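Local coordinates for protein reducing end xylose-releasing exo-oligoxylanase (Bacillus halodurans, PDB 1WU4) that hydrolyses xylooligosaccharides of three or more units, releasing xylose from the reducing end of the beta anomers with inversion of anomeric configuration, at residues 133-138 against 201-206; 139-144 against 153-158; 241-246 against 303-308. The protein carries 1 engineered substitution. One frame throughout, in Å; residues are numbered along the deposited sequence.

Contact 1. Residues 133-138 against 201-206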
loop_
_atom_site.group_PDB
_atom_site.type_symbol
_atom_site.label_atom_id
_atom_site.label_comp_id
_atom_site.label_asym_id
_atom_site.label_seq_id
_atom_site.Cartn_x
_atom_site.Cartn_y
_atom_site.Cartn_z
ATOM N N PHE A 133 5.798 3.722 5.777
ATOM C CA PHE A 133 7.039 3.811 6.556
ATOM C C PHE A 133 6.709 3.623 8.035
ATOM O O PHE A 133 7.339 2.830 8.733
ATOM C CB PHE A 133 7.717 5.186 6.408
ATOM C CG PHE A 133 8.473 5.384 5.119
ATOM C CD1 PHE A 133 9.329 4.405 4.627
ATOM C CD2 PHE A 133 8.362 6.584 4.424
ATOM C CE1 PHE A 133 10.065 4.621 3.457
ATOM C CE2 PHE A 133 9.093 6.810 3.258
ATOM C CZ PHE A 133 9.944 5.827 2.775
ATOM N N ALA A 134 5.713 4.367 8.508
ATOM C CA ALA A 134 5.320 4.307 9.909
ATOM C C ALA A 134 4.932 2.912 10.376
ATOM O O ALA A 134 5.435 2.441 11.395
ATOM C CB ALA A 134 4.184 5.288 10.175
ATOM N N LEU A 135 4.047 2.234 9.648
ATOM C CA LEU A 135 3.660 0.904 10.097
ATOM C C LEU A 135 4.811 -0.091 9.987
ATOM O O LEU A 135 4.992 -0.927 10.873
ATOM C CB LEU A 135 2.435 0.381 9.333
ATOM C CG LEU A 135 1.837 -0.886 9.973
ATOM C CD1 LEU A 135 1.419 -0.594 11.411
ATOM C CD2 LEU A 135 0.641 -1.367 9.172
ATOM N N ALA A 136 5.592 -0.001 8.912
ATOM C CA ALA A 136 6.726 -0.905 8.734
ATOM C C ALA A 136 7.706 -0.732 9.894
ATOM O O ALA A 136 8.259 -1.710 10.401
ATOM C CB ALA A 136 7.423 -0.629 7.406
ATOM N N LEU A 137 7.913 0.512 10.312
ATOM C CA LEU A 137 8.810 0.801 11.427
ATOM C C LEU A 137 8.258 0.236 12.739
ATOM O O LEU A 137 9.021 -0.285 13.554
ATOM C CB LEU A 137 9.041 2.310 11.542
ATOM C CG LEU A 137 9.942 2.911 10.457
ATOM C CD1 LEU A 137 9.788 4.420 10.436
ATOM C CD2 LEU A 137 11.393 2.525 10.714
ATOM N N PHE A 138 6.946 0.336 12.959
ATOM C CA PHE A 138 6.368 -0.229 14.178
ATOM C C PHE A 138 6.578 -1.742 14.151
ATOM O O PHE A 138 6.944 -2.343 15.158
ATOM C CB PHE A 138 4.862 0.058 14.289
ATOM C CG PHE A 138 4.527 1.431 14.814
ATOM C CD1 PHE A 138 5.055 1.885 16.023
ATOM C CD2 PHE A 138 3.651 2.257 14.117
ATOM C CE1 PHE A 138 4.712 3.141 16.525
ATOM C CE2 PHE A 138 3.303 3.513 14.612
ATOM C CZ PHE A 138 3.834 3.956 15.818
ATOM N N PRO A 201 -7.511 2.197 6.564
ATOM C CA PRO A 201 -8.115 2.177 7.898
ATOM C C PRO A 201 -7.490 1.152 8.830
ATOM O O PRO A 201 -7.388 1.386 10.037
ATOM C CB PRO A 201 -9.595 1.906 7.611
ATOM C CG PRO A 201 -9.577 1.178 6.303
ATOM C CD PRO A 201 -8.508 1.899 5.522
ATOM N N HIS A 202 -7.067 0.021 8.268
ATOM C CA HIS A 202 -6.441 -1.024 9.063
ATOM C C HIS A 202 -5.095 -0.567 9.628
ATOM O O HIS A 202 -4.695 -0.996 10.708
ATOM C CB HIS A 202 -6.303 -2.321 8.244
ATOM C CG HIS A 202 -5.765 -2.124 6.861
ATOM N ND1 HIS A 202 -6.319 -1.236 5.965
ATOM C CD2 HIS A 202 -4.745 -2.730 6.208
ATOM C CE1 HIS A 202 -5.663 -1.303 4.818
ATOM N NE2 HIS A 202 -4.705 -2.203 4.938
ATOM N N PHE A 203 -4.400 0.309 8.906
ATOM C CA PHE A 203 -3.131 0.846 9.391
ATOM C C PHE A 203 -3.433 1.823 10.528
ATOM O O PHE A 203 -2.771 1.810 11.568
ATOM C CB PHE A 203 -2.396 1.605 8.278
ATOM C CG PHE A 203 -1.595 0.732 7.344
ATOM C CD1 PHE A 203 -2.095 -0.485 6.884
ATOM C CD2 PHE A 203 -0.349 1.154 6.887
ATOM C CE1 PHE A 203 -1.367 -1.268 5.982
ATOM C CE2 PHE A 203 0.385 0.382 5.986
ATOM C CZ PHE A 203 -0.122 -0.829 5.533
ATOM N N TYR A 204 -4.445 2.666 10.335
ATOM C CA TYR A 204 -4.797 3.661 11.346
ATOM C C TYR A 204 -5.272 3.020 12.648
ATOM O O TYR A 204 -5.050 3.569 13.724
ATOM C CB TYR A 204 -5.853 4.632 10.799
ATOM C CG TYR A 204 -5.551 5.149 9.406
ATOM C CD1 TYR A 204 -4.238 5.214 8.925
ATOM C CD2 TYR A 204 -6.581 5.509 8.541
ATOM C CE1 TYR A 204 -3.966 5.605 7.618
ATOM C CE2 TYR A 204 -6.319 5.905 7.230
ATOM C CZ TYR A 204 -5.008 5.943 6.774
ATOM O OH TYR A 204 -4.755 6.258 5.459
ATOM N N GLU A 205 -5.923 1.865 12.553
ATOM C CA GLU A 205 -6.377 1.161 13.751
ATOM C C GLU A 205 -5.153 0.844 14.604
ATOM O O GLU A 205 -5.170 0.976 15.828
ATOM C CB GLU A 205 -7.074 -0.148 13.369
ATOM C CG GLU A 205 -8.351 0.034 12.576
ATOM C CD GLU A 205 -9.554 0.286 13.458
ATOM O OE1 GLU A 205 -9.439 1.067 14.427
ATOM O OE2 GLU A 205 -10.621 -0.293 13.169
ATOM N N LEU A 206 -4.080 0.417 13.948
ATOM C CA LEU A 206 -2.859 0.090 14.665
ATOM C C LEU A 206 -2.183 1.361 15.174
ATOM O O LEU A 206 -1.624 1.371 16.270
ATOM C CB LEU A 206 -1.928 -0.728 13.767
ATOM C CG LEU A 206 -2.531 -2.085 13.377
ATOM C CD1 LEU A 206 -1.646 -2.777 12.355
ATOM C CD2 LEU A 206 -2.704 -2.954 14.620
#

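Contact 2. Residues 139-144 against 153-158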
loop_
_atom_site.group_PDB
_atom_site.type_symbol
_atom_site.label_atom_id
_atom_site.label_comp_id
_atom_site.label_asym_id
_atom_site.label_seq_id
_atom_site.Cartn_x
_atom_site.Cartn_y
_atom_site.Cartn_z
ATOM N N PHE A 139 6.338 -2.361 12.997
ATOM C CA PHE A 139 6.522 -3.805 12.878
ATOM C C PHE A 139 7.983 -4.190 13.122
ATOM O O PHE A 139 8.262 -5.193 13.780
ATOM C CB PHE A 139 6.083 -4.306 11.495
ATOM C CG PHE A 139 4.584 -4.327 11.288
ATOM C CD1 PHE A 139 3.698 -4.154 12.348
ATOM C CD2 PHE A 139 4.065 -4.562 10.018
ATOM C CE1 PHE A 139 2.313 -4.218 12.140
ATOM C CE2 PHE A 139 2.688 -4.629 9.802
ATOM C CZ PHE A 139 1.811 -4.458 10.864
ATOM N N ALA A 140 8.911 -3.391 12.598
ATOM C CA ALA A 140 10.334 -3.659 12.784
ATOM C C ALA A 140 10.674 -3.609 14.273
ATOM O O ALA A 140 11.387 -4.467 14.793
ATOM C CB ALA A 140 11.162 -2.632 12.023
ATOM N N SER A 141 10.166 -2.592 14.959
ATOM C CA SER A 141 10.412 -2.450 16.387
ATOM C C SER A 141 9.908 -3.675 17.140
ATOM O O SER A 141 10.582 -4.199 18.028
ATOM C CB SER A 141 9.704 -1.203 16.921
ATOM O OG SER A 141 9.865 -1.087 18.327
ATOM N N HIS A 142 8.715 -4.132 16.777
ATOM C CA HIS A 142 8.105 -5.274 17.441
ATOM C C HIS A 142 8.791 -6.609 17.165
ATOM O O HIS A 142 8.875 -7.460 18.053
ATOM C CB HIS A 142 6.623 -5.334 17.068
ATOM C CG HIS A 142 5.875 -4.086 17.421
ATOM N ND1 HIS A 142 4.615 -3.805 16.939
ATOM C CD2 HIS A 142 6.223 -3.034 18.200
ATOM C CE1 HIS A 142 4.221 -2.631 17.401
ATOM N NE2 HIS A 142 5.179 -2.142 18.168
ATOM N N ARG A 143 9.297 -6.796 15.951
ATOM C CA ARG A 143 9.970 -8.048 15.619
ATOM C C ARG A 143 11.423 -8.094 16.073
ATOM O O ARG A 143 11.892 -9.123 16.562
ATOM C CB ARG A 143 9.954 -8.305 14.108
ATOM C CG ARG A 143 8.587 -8.497 13.485
ATOM C CD ARG A 143 8.689 -9.296 12.184
ATOM N NE ARG A 143 8.976 -10.707 12.447
ATOM C CZ ARG A 143 8.951 -11.669 11.527
ATOM N NH1 ARG A 143 8.657 -11.387 10.266
ATOM N NH2 ARG A 143 9.202 -12.923 11.876
ATOM N N TRP A 144 12.128 -6.979 15.918
ATOM C CA TRP A 144 13.553 -6.934 16.234
ATOM C C TRP A 144 13.997 -6.052 17.391
ATOM O O TRP A 144 15.137 -6.161 17.852
ATOM C CB TRP A 144 14.320 -6.518 14.975
ATOM C CG TRP A 144 13.882 -7.256 13.742
ATOM C CD1 TRP A 144 13.725 -8.605 13.613
ATOM C CD2 TRP A 144 13.567 -6.691 12.462
ATOM N NE1 TRP A 144 13.335 -8.919 12.334
ATOM C CE2 TRP A 144 13.231 -7.764 11.605
ATOM C CE3 TRP A 144 13.539 -5.385 11.953
ATOM C CZ2 TRP A 144 12.869 -7.571 10.267
ATOM C CZ3 TRP A 144 13.178 -5.194 10.619
ATOM C CH2 TRP A 144 12.849 -6.283 9.795
ATOM N N ASN A 153 16.211 3.374 15.611
ATOM C CA ASN A 153 15.364 3.350 16.800
ATOM C C ASN A 153 13.954 3.445 16.212
ATOM O O ASN A 153 13.260 4.459 16.325
ATOM C CB ASN A 153 15.697 4.534 17.726
ATOM C CG ASN A 153 15.732 5.871 17.002
ATOM O OD1 ASN A 153 16.141 5.963 15.844
ATOM N ND2 ASN A 153 15.326 6.925 17.702
ATOM N N TYR A 154 13.568 2.345 15.568
ATOM C CA TYR A 154 12.302 2.200 14.849
ATOM C C TYR A 154 11.028 2.824 15.408
ATOM O O TYR A 154 10.421 3.670 14.751
ATOM C CB TYR A 154 12.024 0.719 14.577
ATOM C CG TYR A 154 13.190 -0.057 14.007
ATOM C CD1 TYR A 154 13.792 0.312 12.802
ATOM C CD2 TYR A 154 13.678 -1.180 14.670
ATOM C CE1 TYR A 154 14.858 -0.427 12.272
ATOM C CE2 TYR A 154 14.737 -1.921 14.155
ATOM C CZ TYR A 154 15.320 -1.543 12.959
ATOM O OH TYR A 154 16.362 -2.290 12.454
ATOM N N SER A 155 10.610 2.408 16.600
ATOM C CA SER A 155 9.368 2.933 17.164
ATOM C C SER A 155 9.381 4.442 17.384
ATOM O O SER A 155 8.353 5.099 17.213
ATOM C CB SER A 155 9.017 2.215 18.473
ATOM O OG SER A 155 9.878 2.598 19.528
ATOM N N GLU A 156 10.531 4.996 17.761
ATOM C CA GLU A 156 10.623 6.438 17.970
ATOM C C GLU A 156 10.493 7.154 16.631
ATOM O O GLU A 156 9.886 8.221 16.540
ATOM C CB GLU A 156 11.957 6.817 18.615
ATOM C CG GLU A 156 12.182 6.228 19.990
ATOM C CD GLU A 156 13.413 6.801 20.649
ATOM O OE1 GLU A 156 13.334 7.938 21.156
ATOM O OE2 GLU A 156 14.460 6.121 20.644
ATOM N N GLN A 157 11.076 6.564 15.592
ATOM C CA GLN A 157 11.009 7.142 14.258
ATOM C C GLN A 157 9.556 7.154 13.783
ATOM O O GLN A 157 9.085 8.142 13.223
ATOM C CB GLN A 157 11.863 6.324 13.285
ATOM C CG GLN A 157 13.370 6.377 13.541
ATOM C CD GLN A 157 13.953 7.765 13.352
ATOM O OE1 GLN A 157 13.491 8.537 12.512
ATOM N NE2 GLN A 157 14.991 8.083 14.121
ATOM N N ALA A 158 8.854 6.049 14.021
ATOM C CA ALA A 158 7.458 5.924 13.617
ATOM C C ALA A 158 6.571 6.948 14.313
ATOM O O ALA A 158 5.772 7.619 13.662
ATOM C CB ALA A 158 6.953 4.521 13.908
#

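Contact 3. Residues 241-246 against 303-308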
loop_
_atom_site.group_PDB
_atom_site.type_symbol
_atom_site.label_atom_id
_atom_site.label_comp_id
_atom_site.label_asym_id
_atom_site.label_seq_id
_atom_site.Cartn_x
_atom_site.Cartn_y
_atom_site.Cartn_z
ATOM N N ALA A 241 -13.120 2.828 -8.074
ATOM C CA ALA A 241 -12.784 4.092 -7.426
ATOM C C ALA A 241 -11.824 4.889 -8.301
ATOM O O ALA A 241 -10.989 4.317 -9.002
ATOM C CB ALA A 241 -12.142 3.830 -6.065
ATOM N N PRO A 242 -11.936 6.226 -8.276
ATOM C CA PRO A 242 -11.064 7.093 -9.071
ATOM C C PRO A 242 -9.692 7.179 -8.412
ATOM O O PRO A 242 -9.548 6.855 -7.231
ATOM C CB PRO A 242 -11.795 8.429 -9.042
ATOM C CG PRO A 242 -12.387 8.435 -7.657
ATOM C CD PRO A 242 -12.933 7.023 -7.534
ATOM N N GLU A 243 -8.687 7.607 -9.167
ATOM C CA GLU A 243 -7.347 7.741 -8.605
ATOM C C GLU A 243 -7.322 8.875 -7.577
ATOM O O GLU A 243 -6.815 8.698 -6.470
ATOM C CB GLU A 243 -6.332 7.984 -9.717
ATOM C CG GLU A 243 -6.132 6.768 -10.601
ATOM C CD GLU A 243 -5.038 6.969 -11.622
ATOM O OE1 GLU A 243 -5.246 7.753 -12.571
ATOM O OE2 GLU A 243 -3.967 6.344 -11.468
ATOM N N TYR A 244 -7.854 10.038 -7.952
ATOM C CA TYR A 244 -7.946 11.181 -7.040
ATOM C C TYR A 244 -9.432 11.473 -6.846
ATOM O O TYR A 244 -10.230 11.312 -7.773
ATOM C CB TYR A 244 -7.322 12.455 -7.617
ATOM C CG TYR A 244 -5.827 12.473 -7.860
ATOM C CD1 TYR A 244 -5.019 11.368 -7.589
ATOM C CD2 TYR A 244 -5.235 13.603 -8.417
ATOM C CE1 TYR A 244 -3.644 11.396 -7.884
ATOM C CE2 TYR A 244 -3.881 13.642 -8.710
ATOM C CZ TYR A 244 -3.093 12.539 -8.447
ATOM O OH TYR A 244 -1.756 12.591 -8.782
ATOM N N ALA A 245 -9.797 11.925 -5.654
ATOM C CA ALA A 245 -11.186 12.253 -5.373
ATOM C C ALA A 245 -11.245 13.403 -4.382
ATOM O O ALA A 245 -10.369 13.550 -3.532
ATOM C CB ALA A 245 -11.914 11.041 -4.807
ATOM N N TYR A 246 -12.274 14.230 -4.506
ATOM C CA TYR A 246 -12.454 15.344 -3.590
ATOM C C TYR A 246 -12.916 14.756 -2.262
ATOM O O TYR A 246 -13.234 13.568 -2.182
ATOM C CB TYR A 246 -13.517 16.295 -4.139
ATOM C CG TYR A 246 -13.121 16.956 -5.435
ATOM C CD1 TYR A 246 -12.058 17.860 -5.481
ATOM C CD2 TYR A 246 -13.801 16.677 -6.621
ATOM C CE1 TYR A 246 -11.684 18.468 -6.674
ATOM C CE2 TYR A 246 -13.433 17.280 -7.821
ATOM C CZ TYR A 246 -12.374 18.175 -7.841
ATOM O OH TYR A 246 -12.018 18.782 -9.025
ATOM N N TYR A 303 -7.796 -5.169 -20.691
ATOM C CA TYR A 303 -8.069 -4.227 -19.604
ATOM C C TYR A 303 -7.728 -2.808 -20.056
ATOM O O TYR A 303 -6.664 -2.567 -20.629
ATOM C CB TYR A 303 -7.239 -4.548 -18.357
ATOM C CG TYR A 303 -7.601 -5.815 -17.606
ATOM C CD1 TYR A 303 -8.816 -6.474 -17.811
ATOM C CD2 TYR A 303 -6.735 -6.322 -16.642
ATOM C CE1 TYR A 303 -9.153 -7.609 -17.059
ATOM C CE2 TYR A 303 -7.057 -7.438 -15.895
ATOM C CZ TYR A 303 -8.263 -8.080 -16.100
ATOM O OH TYR A 303 -8.556 -9.177 -15.323
ATOM N N ARG A 304 -8.627 -1.871 -19.778
ATOM C CA ARG A 304 -8.440 -0.476 -20.165
ATOM C C ARG A 304 -8.491 0.438 -18.957
ATOM O O ARG A 304 -8.547 -0.009 -17.813
ATOM C CB ARG A 304 -9.580 -0.012 -21.078
ATOM C CG ARG A 304 -10.022 -0.975 -22.153
ATOM C CD ARG A 304 -8.977 -1.116 -23.231
ATOM N NE ARG A 304 -9.480 -1.915 -24.344
ATOM C CZ ARG A 304 -10.361 -1.481 -25.242
ATOM N NH1 ARG A 304 -10.839 -0.243 -25.169
ATOM N NH2 ARG A 304 -10.770 -2.287 -26.213
ATOM N N ARG A 305 -8.449 1.732 -19.250
ATOM C CA ARG A 305 -8.638 2.757 -18.244
ATOM C C ARG A 305 -10.160 2.855 -18.382
ATOM O O ARG A 305 -10.680 2.804 -19.502
ATOM C CB ARG A 305 -8.009 4.089 -18.667
ATOM C CG ARG A 305 -8.320 5.247 -17.710
ATOM C CD ARG A 305 -7.986 6.606 -18.313
ATOM N NE ARG A 305 -6.557 6.795 -18.548
ATOM C CZ ARG A 305 -5.685 7.206 -17.632
ATOM N NH1 ARG A 305 -6.082 7.478 -16.396
ATOM N NH2 ARG A 305 -4.410 7.363 -17.959
ATOM N N TYR A 306 -10.877 2.962 -17.272
ATOM C CA TYR A 306 -12.335 3.062 -17.329
ATOM C C TYR A 306 -12.809 4.240 -16.503
ATOM O O TYR A 306 -12.183 4.590 -15.500
ATOM C CB TYR A 306 -13.004 1.819 -16.731
ATOM C CG TYR A 306 -12.589 0.497 -17.323
ATOM C CD1 TYR A 306 -13.213 -0.009 -18.463
ATOM C CD2 TYR A 306 -11.564 -0.248 -16.745
ATOM C CE1 TYR A 306 -12.822 -1.227 -19.013
ATOM C CE2 TYR A 306 -11.165 -1.460 -17.286
ATOM C CZ TYR A 306 -11.794 -1.944 -18.417
ATOM O OH TYR A 306 -11.374 -3.138 -18.954
ATOM N N LYS A 307 -13.906 4.862 -16.924
ATOM C CA LYS A 307 -14.486 5.921 -16.112
ATOM C C LYS A 307 -15.018 5.059 -14.967
ATOM O O LYS A 307 -15.228 3.855 -15.153
ATOM C CB LYS A 307 -15.630 6.618 -16.853
ATOM C CG LYS A 307 -15.179 7.301 -18.135
ATOM C CD LYS A 307 -16.294 8.100 -18.797
ATOM C CE LYS A 307 -16.529 9.422 -18.097
ATOM N NZ LYS A 307 -17.503 10.264 -18.848
ATOM N N ILE A 308 -15.239 5.626 -13.791
ATOM C CA ILE A 308 -15.691 4.774 -12.702
ATOM C C ILE A 308 -17.047 4.122 -12.935
ATOM O O ILE A 308 -17.374 3.138 -12.282
ATOM C CB ILE A 308 -15.678 5.508 -11.334
ATOM C CG1 ILE A 308 -16.632 6.701 -11.342
ATOM C CG2 ILE A 308 -14.250 5.953 -11.014
ATOM C CD1 ILE A 308 -16.816 7.320 -9.965
HETATM O O HOH W 1 -3.968 8.502 -14.733
#

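Contact 1. Residues 133-138 against 201-206
Leu-135 meets Phe-203 with one methyl group and Leu-206 with the other. It points at the segment 201-206, and its CA lies 6.8 Å from Phe-203 CA, the nearest pair of CA atoms between the two segments. Its CG stands anti to the backbone N (chi1 -168°), which carries both methyl groups out toward the other helix. CB reaches the rim of the phenyl ring, 3.8 Å from Phe-203 CD2. The methyl CD2 sits almost exactly above the middle of the same ring, 3.4 Å from the Phe-203 ring centroid and 5° off the normal: a CH-pi contact in which all six ring carbons are touched nearly equally. The second methyl turns to the next turn of the partner helix, with Leu-135 CD1 3.9 Å from Leu-206 CD1 and 4.1 Å from Leu-206 CB. The Leu-135 side chain also touches Met-77 of helix 69-81. This joins helix 127-144 to helix 201-210 inside the (alpha/alpha)6 barrel of glycoside hydrolase family 8; the Phe-203 side chain is about 11 Å from that of Glu-70, the probable proton donor. Tyr-132 also meets the Phe-203 ring edge-to-face, and Phe-203 CD1 lies over the rim of the His-202 imidazole. Farther along the first segment, Ala-136 and Leu-137 pack on Phe-88 of helix 85-99, Leu-137 also touching Trp-92.

Contact 2. Residues 139-144 against 153-158
Ala-140, Ser-141 and Trp-144 face Tyr-154 and Ser-155 across a helical hairpin of the (alpha/alpha)6 barrel: helix 127-144 ends, a short loop turns the chain, and helix 154-167 runs back at 163° with the local axes 8.6 Å apart. The apolar part centres on the Tyr-154 ring. Ala-140 CB lies over the middle of one face, 3.9 Å from the Tyr-154 ring centroid, in a CH-pi contact, and Trp-144 CE3 comes within 4.3 Å of Tyr-154 CE2 farther out along the ring. A leucine in place of Tyr-154 would probably forfeit this flat cover over Ala-140 and leave Asp-89 and Lys-85, which hydrogen-bond the phenol OH, without that partner. The backbone of the first helix also lies close to the ring, Ser-141 N standing 3.8 Å from Tyr-154 CD2. The two serines lie side by side and share Asp-146. Ser-141 OG, set anti to its own N (chi1 177°), touches Ser-155 CB at 3.4 Å, yet the hydroxyls are not bonded to each other; both reach Asp-146, Ser-141 OG through OD1 and Ser-155 OG through OD2, so one carboxylate in the connecting loop ties the two helices. Trp-144 NE1 hydrogen-bonds Asp-83. Within 153-158, side chains bond one another. Asn-153 occupies the N-cap position, but its amide serves side chains instead of capping: Gln-157 NE2 donates to Asn-153 OD1 at 3.0 Å, and Asn-153 ND2 approaches Glu-156 OE2 at 3.2 Å from above the carboxylate plane, 81° out of it.

Contact 3. Residues 241-246 against 303-308
Arg-305 is swung toward Glu-243 by a first torsion that sets CG anti to the backbone N (chi1 173°) and by a bend farther out (chi3 -66°), while Glu-243 reaches over with its chain extended beyond CG. The two side chains cross at about a right angle, and their carboxylate and guanidinium planes are 59° apart, so the groups do not lie flat against one another. Glu-243 OE1 is 3.9 Å from Arg-305 NH1, near the guanidinium plane and at its edge: a long salt bridge, with a water bridging the same two atoms. That water donates to Glu-243 OE1 at 2.6 Å and accepts from Arg-305 NH1 at 2.9 Å, also at the guanidinium edge. Arg-305 NE pairs with Glu-315, and the guanidinium makes a cation-pi contact with Phe-261. A separate apolar contact joins the segments at Ile-308. This residue has CG1 between its backbone N and carbonyl carbon, which leaves the branch methyl CG2 facing the Ala-241 to Pro-242 peptide bond. Ile-308 CG2 rests 3.6 Å from Pro-242 N and 3.8 Å from Ala-241 C, with the pyrrolidine ring beside it, Pro-242 CD lying 3.9 Å from Ile-308 CG2. The other carboxylate oxygen, Glu-243 OE2, takes a hydrogen bond from the backbone N of Asp-263, the probable proton acceptor. Glu-243 therefore appears as a second-shell residue beside the likely catalytic base of a family 8 glycoside hydrolase, with Arg-305 probably helping to place it from one shell farther out.

In the fold
Contacts 1 and 2 are neighbours, their centres about 11 Å apart, and both use helix 127-144: its middle meets helix 201-210, its end meets helix 154-167. They touch directly, Ala-158 packing on Leu-137 and Phe-138. Along the chain contact 2 closes first, within the span that contact 1 brackets, and contact 3 follows both. Contact 3 lies on the opposite side of the chain's centre, about 26 Å from contact 1 and about 35 Å from contact 2 between centres. The helix packing of the first two thus belongs to one flank of the (alpha/alpha)6 barrel, whereas contact 3 joins non-helical segments next to the probable catalytic base, Asp-263.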